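Side-chain contact in tRNA dimethylallyltransferase (Staphylococcus epidermidis ATCC 12228, PDB 3D3Q), which probably transfers a dimethylallyl group from dimethylallyl diphosphate to adenine 37 of tRNAs that read codons beginning with uridine: residues I67-P72 and K82-K87. Residues are numbered along the deposited sequence; the frame is centred on the assembly and turned at random.
Sequences IDILPP and KKRAEK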
ATOM      1  N   ILE A  67      13.185   0.390  10.368  1.00 50.85           N
ATOM      2  CA  ILE A  67      14.112   0.826   9.316  1.00 49.39           C
ATOM      3  C   ILE A  67      15.561   0.537   9.727  1.00 48.87           C
ATOM      4  O   ILE A  67      16.025   1.025  10.757  1.00 49.58           O
ATOM      5  CB  ILE A  67      13.936   2.341   9.011  1.00 48.43           C
ATOM      6  CG1 ILE A  67      12.486   2.623   8.621  1.00 47.01           C
ATOM      7  CG2 ILE A  67      14.865   2.763   7.878  1.00 47.68           C
ATOM      8  CD1 ILE A  67      12.171   4.058   8.463  1.00 46.08           C
ATOM      9  N   ASP A  68      16.263  -0.260   8.919  1.00 47.81           N
ATOM     10  CA  ASP A  68      17.648  -0.647   9.203  1.00 47.06           C
ATOM     11  C   ASP A  68      17.723  -1.432  10.506  1.00 46.44           C
ATOM     12  O   ASP A  68      18.548  -1.135  11.378  1.00 46.29           O
ATOM     13  CB  ASP A  68      18.561   0.577   9.324  1.00 48.04           C
ATOM     14  CG  ASP A  68      18.783   1.278   8.002  1.00 49.01           C
ATOM     15  OD1 ASP A  68      19.100   0.589   7.006  1.00 51.42           O
ATOM     16  OD2 ASP A  68      18.661   2.517   7.957  1.00 48.86           O
ATOM     17  N   ILE A  69      16.855  -2.427  10.647  1.00 44.44           N
ATOM     18  CA  ILE A  69      16.835  -3.239  11.850  1.00 42.98           C
ATOM     19  C   ILE A  69      17.411  -4.635  11.619  1.00 42.60           C
ATOM     20  O   ILE A  69      17.539  -5.419  12.555  1.00 42.00           O
ATOM     21  CB  ILE A  69      15.408  -3.387  12.388  1.00 43.70           C
ATOM     22  CG1 ILE A  69      14.500  -3.995  11.315  1.00 43.50           C
ATOM     23  CG2 ILE A  69      14.888  -2.043  12.848  1.00 44.67           C
ATOM     24  CD1 ILE A  69      13.108  -4.327  11.805  1.00 42.90           C
ATOM     25  N   LEU A  70      17.773  -4.941  10.376  1.00 42.59           N
ATOM     26  CA  LEU A  70      18.334  -6.251  10.046  1.00 40.82           C
ATOM     27  C   LEU A  70      19.373  -6.155   8.932  1.00 41.05           C
ATOM     28  O   LEU A  70      19.400  -5.189   8.188  1.00 41.88           O
ATOM     29  CB  LEU A  70      17.206  -7.188   9.596  1.00 39.27           C
ATOM     30  CG  LEU A  70      16.039  -7.400  10.545  1.00 36.21           C
ATOM     31  CD1 LEU A  70      14.879  -7.965   9.776  1.00 36.04           C
ATOM     32  CD2 LEU A  70      16.458  -8.314  11.664  1.00 34.44           C
ATOM     33  N   PRO A  71      20.268  -7.149   8.826  1.00 43.24           N
ATOM     34  CA  PRO A  71      21.290  -7.155   7.775  1.00 41.06           C
ATOM     35  C   PRO A  71      20.629  -7.788   6.550  1.00 42.77           C
ATOM     36  O   PRO A  71      19.608  -8.451   6.673  1.00 42.17           O
ATOM     37  CB  PRO A  71      22.378  -8.035   8.360  1.00 42.02           C
ATOM     38  CG  PRO A  71      21.577  -9.062   9.083  1.00 41.82           C
ATOM     39  CD  PRO A  71      20.540  -8.211   9.804  1.00 42.37           C
ATOM     40  N   PRO A  72      21.209  -7.605   5.355  1.00 46.11           N
ATOM     41  CA  PRO A  72      20.650  -8.156   4.114  1.00 45.97           C
ATOM     42  C   PRO A  72      20.313  -9.647   4.128  1.00 48.27           C
ATOM     43  O   PRO A  72      19.260 -10.061   3.621  1.00 49.06           O
ATOM     44  CB  PRO A  72      21.705  -7.803   3.077  1.00 45.64           C
ATOM     45  CG  PRO A  72      22.219  -6.488   3.590  1.00 45.86           C
ATOM     46  CD  PRO A  72      22.391  -6.776   5.067  1.00 45.76           C
ATOM     47  N   LYS A  82       4.283  -8.097  11.813  1.00 37.42           N
ATOM     48  CA  LYS A  82       3.144  -8.001  12.729  1.00 38.62           C
ATOM     49  C   LYS A  82       3.571  -8.085  14.196  1.00 38.47           C
ATOM     50  O   LYS A  82       3.115  -7.308  15.036  1.00 36.19           O
ATOM     51  CB  LYS A  82       2.128  -9.113  12.425  1.00 39.34           C
ATOM     52  CG  LYS A  82       0.881  -9.071  13.284  1.00 38.40           C
ATOM     53  CD  LYS A  82      -0.022 -10.251  13.001  1.00 39.39           C
ATOM     54  CE  LYS A  82      -1.179 -10.272  13.990  1.00 41.17           C
ATOM     55  NZ  LYS A  82      -2.343 -11.091  13.523  1.00 42.70           N
ATOM     56  N   LYS A  83       4.449  -9.036  14.493  1.00 39.75           N
ATOM     57  CA  LYS A  83       4.933  -9.219  15.852  1.00 40.53           C
ATOM     58  C   LYS A  83       5.595  -7.947  16.360  1.00 40.76           C
ATOM     59  O   LYS A  83       5.271  -7.469  17.454  1.00 41.80           O
ATOM     60  CB  LYS A  83       5.928 -10.381  15.913  1.00 40.74           C
ATOM     61  CG  LYS A  83       6.489 -10.609  17.297  1.00 42.46           C
ATOM     62  CD  LYS A  83       7.407 -11.815  17.365  1.00 45.99           C
ATOM     63  CE  LYS A  83       7.760 -12.121  18.823  1.00 48.24           C
ATOM     64  NZ  LYS A  83       8.622 -13.330  18.988  1.00 50.23           N
ATOM     65  N   ARG A  84       6.517  -7.403  15.558  1.00 40.35           N
ATOM     66  CA  ARG A  84       7.259  -6.166  15.901  1.00 39.35           C
ATOM     67  C   ARG A  84       6.386  -4.911  15.874  1.00 37.92           C
ATOM     68  O   ARG A  84       6.515  -4.044  16.734  1.00 36.85           O
ATOM     69  CB  ARG A  84       8.446  -5.950  14.948  1.00 36.67           C
ATOM     70  CG  ARG A  84       9.427  -7.086  14.903  1.00 36.15           C
ATOM     71  CD  ARG A  84      10.711  -6.680  14.195  1.00 38.44           C
ATOM     72  NE  ARG A  84      11.593  -7.832  14.016  1.00 40.06           N
ATOM     73  CZ  ARG A  84      12.881  -7.861  14.346  1.00 40.78           C
ATOM     74  NH1 ARG A  84      13.464  -6.791  14.878  1.00 40.28           N
ATOM     75  NH2 ARG A  84      13.579  -8.975  14.153  1.00 41.15           N
ATOM     76  N   ALA A  85       5.510  -4.821  14.878  1.00 37.30           N
ATOM     77  CA  ALA A  85       4.627  -3.682  14.764  1.00 38.07           C
ATOM     78  C   ALA A  85       3.631  -3.611  15.931  1.00 38.96           C
ATOM     79  O   ALA A  85       3.408  -2.535  16.474  1.00 38.84           O
ATOM     80  CB  ALA A  85       3.895  -3.715  13.429  1.00 37.62           C
ATOM     81  N   GLU A  86       3.043  -4.740  16.331  1.00 40.01           N
ATOM     82  CA  GLU A  86       2.079  -4.735  17.438  1.00 40.70           C
ATOM     83  C   GLU A  86       2.705  -4.219  18.719  1.00 39.19           C
ATOM     84  O   GLU A  86       2.059  -3.515  19.486  1.00 37.95           O
ATOM     85  CB  GLU A  86       1.508  -6.140  17.702  1.00 43.09           C
ATOM     86  CG  GLU A  86       0.753  -6.766  16.534  1.00 48.93           C
ATOM     87  CD  GLU A  86       0.127  -8.121  16.865  1.00 52.55           C
ATOM     88  OE1 GLU A  86      -0.870  -8.151  17.621  1.00 56.38           O
ATOM     89  OE2 GLU A  86       0.633  -9.165  16.379  1.00 54.39           O
ATOM     90  N   LYS A  87       3.962  -4.567  18.957  1.00 38.58           N
ATOM     91  CA  LYS A  87       4.623  -4.108  20.165  1.00 38.74           C
ATOM     92  C   LYS A  87       4.814  -2.592  20.102  1.00 37.94           C
ATOM     93  O   LYS A  87       4.476  -1.891  21.050  1.00 37.92           O
ATOM     94  CB  LYS A  87       5.967  -4.825  20.343  1.00 40.10           C
ATOM     95  CG  LYS A  87       5.845  -6.342  20.510  1.00 40.60           C
ATOM     96  CD  LYS A  87       7.204  -7.033  20.388  1.00 42.69           C
ATOM     97  CE  LYS A  87       7.083  -8.568  20.460  1.00 42.87           C
ATOM     98  NZ  LYS A  87       8.351  -9.296  20.100  1.00 39.82           N
TER
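Arg-84 NE forms a salt bridge with Glu-80 OE1, one turn earlier on helix 78-94, while its CD, NH1 and NH2 reach Ile-69 and Leu-70. The contact joins that helix to the loop that leads into it from strand 64-65, an outermost strand of the parallel sheet in this P-loop NTPase-type fold. Span is the first piece of evidence: the CA atoms of Ile-69 and Arg-84, the nearest across the two segments, stand 10.8 Å apart, so side chains alone bridge the gap. On the arginine, CG lies anti to the carbonyl carbon (chi1 -57°) and the chain runs extended from CG to NE, carrying the guanidinium out to the loop. There Ile-69 CD1 lies 4.0 Å from Arg-84 NH1 and 4.1 Å from Arg-84 CD, the two side chains passing each other in opposite directions. Both methyl groups that reach the guanidinium approach its plane obliquely. No hydrogen bond links 67-72 with 82-87, and only 112 Å² is buried between them, summed over both sides, consistent with a light van der Waals contact at the surface. The loop side is held independently: Ile-69 and Leu-70 make backbone hydrogen bonds to Val-43, and the Asp-68 carboxylate pairs with Lys-53. With its NE paired to Glu-80, the arginine finds its charge partner on its own helix, which would be expected to limit rotation of the head, whereas the loop offers it hydrocarbon. At the far end of that head, Leu-70 CD2 lies 3.9 Å from Arg-84 NH2.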